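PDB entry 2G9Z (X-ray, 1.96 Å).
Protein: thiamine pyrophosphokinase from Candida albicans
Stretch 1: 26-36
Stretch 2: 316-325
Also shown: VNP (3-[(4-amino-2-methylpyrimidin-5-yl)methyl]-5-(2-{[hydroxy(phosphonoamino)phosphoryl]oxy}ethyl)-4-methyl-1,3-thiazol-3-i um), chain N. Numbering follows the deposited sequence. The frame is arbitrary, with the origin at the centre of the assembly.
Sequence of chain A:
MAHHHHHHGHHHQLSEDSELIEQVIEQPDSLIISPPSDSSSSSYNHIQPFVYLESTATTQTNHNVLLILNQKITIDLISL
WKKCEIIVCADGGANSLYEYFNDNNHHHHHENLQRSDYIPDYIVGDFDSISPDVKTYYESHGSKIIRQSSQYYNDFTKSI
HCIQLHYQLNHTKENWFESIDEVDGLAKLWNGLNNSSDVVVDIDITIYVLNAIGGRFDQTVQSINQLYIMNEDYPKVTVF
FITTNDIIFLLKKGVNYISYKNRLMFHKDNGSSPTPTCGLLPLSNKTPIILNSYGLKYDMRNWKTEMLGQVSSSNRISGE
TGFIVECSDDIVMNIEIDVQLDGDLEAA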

# COMPACT_ATOMS: atom_id res chain seq x y z
N GLU A 26 6.65 -25.69 -7.05
CA GLU A 26 5.56 -25.90 -6.11
C GLU A 26 6.07 -26.88 -5.07
O GLU A 26 6.39 -28.03 -5.38
CB GLU A 26 4.33 -26.44 -6.83
CG GLU A 26 3.55 -25.35 -7.56
CD GLU A 26 2.45 -25.90 -8.44
OE1 GLU A 26 1.91 -26.98 -8.12
OE2 GLU A 26 2.11 -25.25 -9.46
N GLN A 27 6.18 -26.41 -3.83
CA GLN A 27 6.67 -27.22 -2.73
C GLN A 27 5.54 -27.81 -1.91
O GLN A 27 4.38 -27.44 -2.10
CB GLN A 27 7.54 -26.36 -1.81
CG GLN A 27 8.69 -25.69 -2.51
CD GLN A 27 9.84 -26.63 -2.77
OE1 GLN A 27 9.64 -27.83 -2.96
NE2 GLN A 27 11.05 -26.10 -2.78
N PRO A 28 5.85 -28.76 -1.02
CA PRO A 28 4.79 -29.33 -0.19
C PRO A 28 4.46 -28.26 0.85
O PRO A 28 5.22 -27.31 1.01
CB PRO A 28 5.45 -30.57 0.42
CG PRO A 28 6.89 -30.23 0.42
CD PRO A 28 7.09 -29.54 -0.90
N ASP A 29 3.34 -28.41 1.53
CA ASP A 29 2.93 -27.43 2.53
C ASP A 29 3.89 -27.28 3.70
O ASP A 29 3.88 -26.26 4.39
CB ASP A 29 1.54 -27.77 3.07
CG ASP A 29 0.46 -27.56 2.04
OD1 ASP A 29 0.65 -26.70 1.15
OD2 ASP A 29 -0.58 -28.24 2.13
N SER A 30 4.70 -28.29 3.93
CA SER A 30 5.65 -28.22 5.03
C SER A 30 7.02 -28.69 4.59
O SER A 30 7.15 -29.66 3.86
CB SER A 30 5.15 -29.05 6.21
OG SER A 30 3.99 -28.46 6.78
N LEU A 31 8.04 -27.96 5.02
CA LEU A 31 9.41 -28.27 4.70
C LEU A 31 10.28 -27.84 5.85
O LEU A 31 9.86 -27.04 6.69
CB LEU A 31 9.87 -27.49 3.46
CG LEU A 31 9.34 -27.84 2.07
CD1 LEU A 31 9.81 -26.78 1.08
CD2 LEU A 31 9.84 -29.22 1.66
N ILE A 32 11.49 -28.38 5.90
CA ILE A 32 12.44 -27.98 6.92
C ILE A 32 13.62 -27.45 6.13
O ILE A 32 14.19 -28.15 5.30
CB ILE A 32 12.89 -29.16 7.82
CG1 ILE A 32 11.94 -29.29 9.02
CG2 ILE A 32 14.29 -28.90 8.36
CD1 ILE A 32 10.50 -29.47 8.66
N ILE A 33 13.96 -26.19 6.37
CA ILE A 33 15.07 -25.56 5.69
C ILE A 33 16.17 -25.35 6.71
O ILE A 33 15.94 -24.77 7.77
CB ILE A 33 14.66 -24.19 5.10
CG1 ILE A 33 13.45 -24.36 4.18
CG2 ILE A 33 15.83 -23.57 4.33
CD1 ILE A 33 13.71 -25.22 2.95
N SER A 34 17.37 -25.83 6.40
CA SER A 34 18.49 -25.65 7.31
C SER A 34 19.09 -24.28 7.07
O SER A 34 19.05 -23.76 5.96
CB SER A 34 19.55 -26.72 7.07
OG SER A 34 19.02 -28.02 7.28
N PRO A 35 19.64 -23.65 8.13
CA PRO A 35 20.26 -22.33 7.99
C PRO A 35 21.37 -22.36 6.95
O PRO A 35 21.97 -23.40 6.71
CB PRO A 35 20.80 -22.06 9.40
CG PRO A 35 19.81 -22.77 10.27
CD PRO A 35 19.60 -24.08 9.54
N PRO A 36 21.65 -21.22 6.31
CA PRO A 36 22.70 -21.14 5.29
C PRO A 36 24.07 -21.49 5.85
O PRO A 36 24.67 -22.50 5.48
CB PRO A 36 22.62 -19.68 4.83
CG PRO A 36 21.17 -19.35 5.02
CD PRO A 36 20.89 -19.96 6.37
N ARG A 316 3.21 -18.57 -0.14
CA ARG A 316 2.95 -19.09 1.21
C ARG A 316 4.26 -19.58 1.81
O ARG A 316 5.23 -19.84 1.10
CB ARG A 316 1.96 -20.27 1.19
CG ARG A 316 0.86 -20.21 0.16
CD ARG A 316 -0.25 -19.22 0.49
NE ARG A 316 -1.30 -19.32 -0.53
CZ ARG A 316 -2.18 -18.36 -0.81
NH1 ARG A 316 -2.15 -17.21 -0.17
NH2 ARG A 316 -3.07 -18.54 -1.78
N ILE A 317 4.27 -19.73 3.13
CA ILE A 317 5.46 -20.19 3.83
C ILE A 317 5.39 -21.68 4.16
O ILE A 317 4.54 -22.11 4.94
CB ILE A 317 5.68 -19.37 5.13
CG1 ILE A 317 5.86 -17.88 4.77
CG2 ILE A 317 6.88 -19.90 5.89
CD1 ILE A 317 6.07 -16.98 5.97
N SER A 318 6.28 -22.45 3.55
CA SER A 318 6.33 -23.89 3.78
C SER A 318 7.32 -24.25 4.90
O SER A 318 7.12 -25.24 5.61
CB SER A 318 6.73 -24.63 2.50
OG SER A 318 5.73 -24.50 1.50
N GLY A 319 8.38 -23.46 5.04
CA GLY A 319 9.36 -23.72 6.08
C GLY A 319 8.74 -23.68 7.47
O GLY A 319 8.19 -22.66 7.88
N GLU A 320 8.84 -24.79 8.20
CA GLU A 320 8.24 -24.84 9.53
C GLU A 320 8.97 -24.00 10.56
O GLU A 320 8.36 -23.48 11.49
CB GLU A 320 8.20 -26.29 10.03
CG GLU A 320 7.46 -27.25 9.12
CD GLU A 320 7.03 -28.51 9.84
OE1 GLU A 320 7.90 -29.17 10.46
OE2 GLU A 320 5.82 -28.83 9.80
N THR A 321 10.28 -23.86 10.40
CA THR A 321 11.10 -23.11 11.34
C THR A 321 11.83 -21.95 10.67
O THR A 321 12.53 -21.18 11.33
CB THR A 321 12.16 -24.02 11.98
OG1 THR A 321 13.07 -24.48 10.98
CG2 THR A 321 11.48 -25.23 12.62
N GLY A 322 11.67 -21.83 9.36
CA GLY A 322 12.32 -20.75 8.64
C GLY A 322 12.42 -21.02 7.16
O GLY A 322 12.09 -22.11 6.70
N PHE A 323 12.85 -20.02 6.41
CA PHE A 323 13.01 -20.15 4.98
C PHE A 323 14.13 -19.23 4.51
O PHE A 323 14.58 -18.35 5.26
CB PHE A 323 11.71 -19.82 4.24
CG PHE A 323 11.22 -18.41 4.46
CD1 PHE A 323 10.40 -18.11 5.55
CD2 PHE A 323 11.56 -17.39 3.57
CE1 PHE A 323 9.92 -16.80 5.76
CE2 PHE A 323 11.09 -16.08 3.76
CZ PHE A 323 10.27 -15.79 4.86
N ILE A 324 14.58 -19.42 3.28
CA ILE A 324 15.65 -18.60 2.75
C ILE A 324 15.28 -17.86 1.47
O ILE A 324 14.65 -18.42 0.57
CB ILE A 324 16.89 -19.46 2.45
CG1 ILE A 324 17.46 -20.01 3.76
CG2 ILE A 324 17.93 -18.64 1.68
CD1 ILE A 324 18.56 -21.02 3.57
N VAL A 325 15.67 -16.59 1.40
CA VAL A 325 15.45 -15.83 0.18
C VAL A 325 16.73 -15.11 -0.16
O VAL A 325 17.30 -14.40 0.67
CB VAL A 325 14.33 -14.78 0.30
CG1 VAL A 325 14.22 -13.98 -1.01
CG2 VAL A 325 13.00 -15.45 0.62
O2G VNP N . -5.32 -17.17 -2.01
PG VNP N . -5.41 -15.62 -1.59
O3G VNP N . -4.23 -15.23 -0.78
O1G VNP N . -6.78 -15.47 -0.76
N3B VNP N . -5.55 -14.73 -2.94
PB VNP N . -6.37 -15.46 -4.14
O2B VNP N . -6.62 -14.46 -5.20
O1B VNP N . -7.54 -16.13 -3.54
O1 VNP N . -5.36 -16.59 -4.69
C7 VNP N . -4.08 -16.31 -5.25
C12 VNP N . -3.79 -17.44 -6.24
C11 VNP N . -2.40 -17.46 -6.88
C10 VNP N . -1.25 -17.97 -6.01
CM4 VNP N . -1.45 -19.01 -4.90
S1 VNP N . -1.69 -15.89 -7.46
C9 VNP N . -0.05 -16.41 -7.16
N5 VNP N . -0.06 -17.41 -6.28
C7A VNP N . 1.15 -17.84 -5.56
C5A VNP N . 2.45 -17.58 -6.32
C6A VNP N . 3.36 -16.72 -5.71
N1A VNP N . 4.54 -16.50 -6.24
C2A VNP N . 4.91 -17.09 -7.38
CM2 VNP N . 6.31 -16.84 -7.95
N3A VNP N . 4.06 -17.92 -8.01
C4A VNP N . 2.85 -18.17 -7.51
N4A VNP N . 2.04 -19.00 -8.17
O HOH W 1 12.38 -24.46 7.92
O HOH W 2 14.71 -23.13 9.58

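The two stretches lie nearly three hundred residues apart in sequence, and their backbones meet over a short distance. The CA atoms of Ser30 and Ser318 are 4.6 Å apart and those of Leu31 and Gly319 4.8 Å, a spacing close enough for direct main-chain pairing. Leu31 supplies both polar groups: its N donates to Ser318 O at 2.9 Å (N-H...O angle 144°), and its O accepts from Glu320 N at 2.9 Å (162°). These two bonds, flanking Gly319, define a single beta bridge between Leu31 and Gly319; the second is the straighter of the pair. CA-H...O contacts accompany them, from Ser30 CA to Ser318 O at 3.4 Å, from Gly319 CA to Leu31 O at 3.4 Å and from Ser318 CA to Asp29 O at 3.5 Å, so the carbonyls of Ser318 and Leu31 each receive a CA-H as well as an N-H.

Beyond the bridge the backbones separate, with Ile33 CA 5.8 Å from Phe323 CA, and water takes over the pairing. Water 1 accepts from Ile33 N at 2.8 Å and donates to Gly322 O at 2.7 Å, with a weak bond from Thr321 N at 3.3 Å. Water 2 donates to Ile33 O at 2.7 Å and is hydrogen-bonded to Thr321 OG1 at 2.5 Å, linking a main-chain carbonyl to a side-chain hydroxyl. Gly322 has phi/psi of 161/172, where a CB would be jammed against the preceding carbonyl oxygen; at Gly319 an ideal CB would lie 1.8 Å from Gly322 O.

Among the side chains, Ser318 points toward stretch 1, and its OG donates to Pro28 O at 2.9 Å. This bond extends the polar pairing to the residues before the bridge. Leu31 CD1 lies 4.0 Å from Ser318 CB. Glu320 also points toward stretch 1, but its approach to Ile32 is a packing contact, OE1 to CD1 at 3.2 Å; the CB of Ile32 points sideways while the end of its side chain comes nearer.

The apolar part of the contact centres on Ile33 and Ile324, whose CA-to-CB bonds both point toward the opposing stretch. Ile33 CG2 meets Ile324 CD1 at 3.8 Å, and Pro36 CG approaches that same CD1 to 3.4 Å. Phe323, just before Ile324 in the strand, has its CA-to-CB bond pointing away from stretch 1.

Arg316 makes no contact with stretch 1. Its guanidinium instead binds VNP through NH1 to O3G at 2.9 Å (174°) and NH2 to O2G at 2.6 Å (152°).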